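PDB 2WZ8: cellulosome protein dockerin type I from Clostridium thermocellum, which probably binds plant cell-wall carbohydrate as a family 35 carbohydrate-binding module, a calcium-containing beta-sandwich domain of a cellulosomal protein. Local coordinates for residues R28-A32 with W108-R112. Numbering follows the deposited sequence.
Sequences RDNAA and WNTYR
Tyr111 and Asp29 reach each other from opposite directions between two loops at one end of a beta-sandwich carbohydrate-binding module, and they illustrate how a single buried phenol can tie neighbouring loops together. The loop after strand 25-28 forms a type I turn from Asp29 to Ala32, closed by the bond from Ala32 N to Asp29 O (3.0 Å). The same aspartate adds an Asx turn: its OD1 accepts from Ala31 N, which approaches from above the carboxylate plane. With OD1 engaged in its own loop, OD2 faces the other loop, where Tyr111 OH donates to it at 2.6 Å. This hydroxyl arrives on the anti side of the carboxylate, 27° out of its plane, while OD2 in turn lies at the edge of the phenol ring and near the ring plane, a position that rules out stacking. Carboxylate and ring planes are inclined by 57°. For Asp29, CG anti to the backbone N (chi1 -173°) places the carboxylate beside Tyr111 OH; the two bonds, one to each oxygen, should limit its rotation.

Around this polar link the two alanine methyls make van der Waals contacts. That of Ala32 makes an apolar contact with the ring, approaching obliquely with CB 3.7 Å from Tyr111 CZ, and Ala31 CB sits 3.4 Å from the backbone carbonyl oxygen of Asn109. Tyr37 of strand 36-39 touches both Asp29 and Tyr111, and the phenol also packs on Gln67 and Ala69 of strand 60-69. Asp142, a calcium ligand, touches both Tyr111 and Ala32, which places this junction beside the metal site: the Ala32 side chain lies about 5 Å from the calcium ion. Obliquely to the same ring, Ala31 O lies 3.7 Å from Tyr111 CD2.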
loop_
_atom_site.group_PDB
_atom_site.type_symbol
_atom_site.label_atom_id
_atom_site.label_comp_id
_atom_site.label_asym_id
_atom_site.label_seq_id
_atom_site.Cartn_x
_atom_site.Cartn_y
_atom_site.Cartn_z
ATOM N N ARG A 28 6.473 -6.082 -13.032
ATOM C CA ARG A 28 5.430 -6.080 -14.079
ATOM C C ARG A 28 4.413 -7.195 -13.860
ATOM O O ARG A 28 4.739 -8.310 -13.481
ATOM C CB ARG A 28 6.033 -6.185 -15.500
ATOM C CG ARG A 28 6.950 -5.033 -15.882
ATOM N N ASP A 29 3.159 -6.838 -14.116
ATOM C CA ASP A 29 2.033 -7.774 -14.135
ATOM C C ASP A 29 0.972 -7.188 -15.021
ATOM O O ASP A 29 0.445 -6.132 -14.701
ATOM C CB ASP A 29 1.463 -7.974 -12.739
ATOM C CG ASP A 29 0.408 -9.056 -12.650
ATOM O OD1 ASP A 29 -0.011 -9.578 -13.707
ATOM O OD2 ASP A 29 0.043 -9.435 -11.513
ATOM N N ASN A 30 0.689 -7.859 -16.142
ATOM C CA ASN A 30 -0.340 -7.325 -17.047
ATOM C C ASN A 30 -1.714 -7.255 -16.441
ATOM O O ASN A 30 -2.555 -6.513 -16.958
ATOM C CB ASN A 30 -0.424 -8.111 -18.344
ATOM C CG ASN A 30 0.865 -8.074 -19.117
ATOM O OD1 ASN A 30 1.378 -9.126 -19.518
ATOM N ND2 ASN A 30 1.425 -6.863 -19.317
ATOM N N ALA A 31 -1.918 -7.981 -15.343
ATOM C CA ALA A 31 -3.212 -8.005 -14.643
ATOM C C ALA A 31 -3.366 -6.812 -13.697
ATOM O O ALA A 31 -4.469 -6.517 -13.261
ATOM C CB ALA A 31 -3.377 -9.273 -13.820
ATOM N N ALA A 32 -2.273 -6.099 -13.423
ATOM C CA ALA A 32 -2.270 -4.934 -12.509
ATOM C C ALA A 32 -2.557 -3.634 -13.215
ATOM O O ALA A 32 -2.241 -3.455 -14.398
ATOM C CB ALA A 32 -0.902 -4.851 -11.765
ATOM N N TRP A 108 -1.815 -14.374 -6.974
ATOM C CA TRP A 108 -0.881 -13.226 -6.994
ATOM C C TRP A 108 -1.144 -12.240 -8.118
ATOM O O TRP A 108 -0.667 -11.105 -8.070
ATOM C CB TRP A 108 0.593 -13.683 -6.964
ATOM C CG TRP A 108 0.927 -14.373 -5.723
ATOM C CD1 TRP A 108 1.139 -15.712 -5.551
ATOM C CD2 TRP A 108 1.060 -13.783 -4.427
ATOM N NE1 TRP A 108 1.352 -15.988 -4.237
ATOM C CE2 TRP A 108 1.302 -14.820 -3.518
ATOM C CE3 TRP A 108 0.941 -12.477 -3.943
ATOM C CZ2 TRP A 108 1.527 -14.592 -2.154
ATOM C CZ3 TRP A 108 1.121 -12.260 -2.590
ATOM C CH2 TRP A 108 1.406 -13.310 -1.710
ATOM N N ASN A 109 -1.953 -12.654 -9.089
ATOM C CA ASN A 109 -2.374 -11.784 -10.173
ATOM C C ASN A 109 -3.844 -11.380 -10.064
ATOM O O ASN A 109 -4.428 -10.875 -10.993
ATOM C CB ASN A 109 -2.118 -12.435 -11.528
ATOM C CG ASN A 109 -2.922 -13.701 -11.728
ATOM O OD1 ASN A 109 -3.548 -14.220 -10.798
ATOM N ND2 ASN A 109 -2.901 -14.215 -12.949
ATOM N N THR A 110 -4.411 -11.591 -8.895
ATOM C CA THR A 110 -5.811 -11.252 -8.630
ATOM C C THR A 110 -5.812 -10.100 -7.630
ATOM O O THR A 110 -5.437 -10.263 -6.448
ATOM C CB THR A 110 -6.585 -12.435 -8.025
ATOM O OG1 THR A 110 -6.486 -13.561 -8.911
ATOM C CG2 THR A 110 -8.045 -12.083 -7.775
ATOM N N TYR A 111 -6.238 -8.952 -8.133
ATOM C CA TYR A 111 -6.203 -7.685 -7.406
ATOM C C TYR A 111 -7.597 -7.264 -6.971
ATOM O O TYR A 111 -8.515 -7.208 -7.783
ATOM C CB TYR A 111 -5.560 -6.569 -8.252
ATOM C CG TYR A 111 -4.126 -6.872 -8.590
ATOM C CD1 TYR A 111 -3.090 -6.491 -7.744
ATOM C CD2 TYR A 111 -3.791 -7.532 -9.755
ATOM C CE1 TYR A 111 -1.775 -6.781 -8.030
ATOM C CE2 TYR A 111 -2.463 -7.845 -10.043
ATOM C CZ TYR A 111 -1.452 -7.444 -9.187
ATOM O OH TYR A 111 -0.134 -7.763 -9.485
ATOM N N ARG A 112 -7.729 -7.066 -5.672
ATOM C CA ARG A 112 -8.988 -6.617 -5.077
ATOM C C ARG A 112 -8.721 -5.358 -4.272
ATOM O O ARG A 112 -7.588 -4.875 -4.201
ATOM C CB ARG A 112 -9.620 -7.699 -4.168
ATOM C CG ARG A 112 -10.105 -8.959 -4.904
ATOM C CD ARG A 112 -11.580 -8.866 -5.413
ATOM N NE ARG A 112 -11.651 -8.174 -6.679
ATOM C CZ ARG A 112 -11.281 -8.721 -7.838
ATOM N NH1 ARG A 112 -10.838 -9.985 -7.868
ATOM N NH2 ARG A 112 -11.375 -8.010 -8.954
#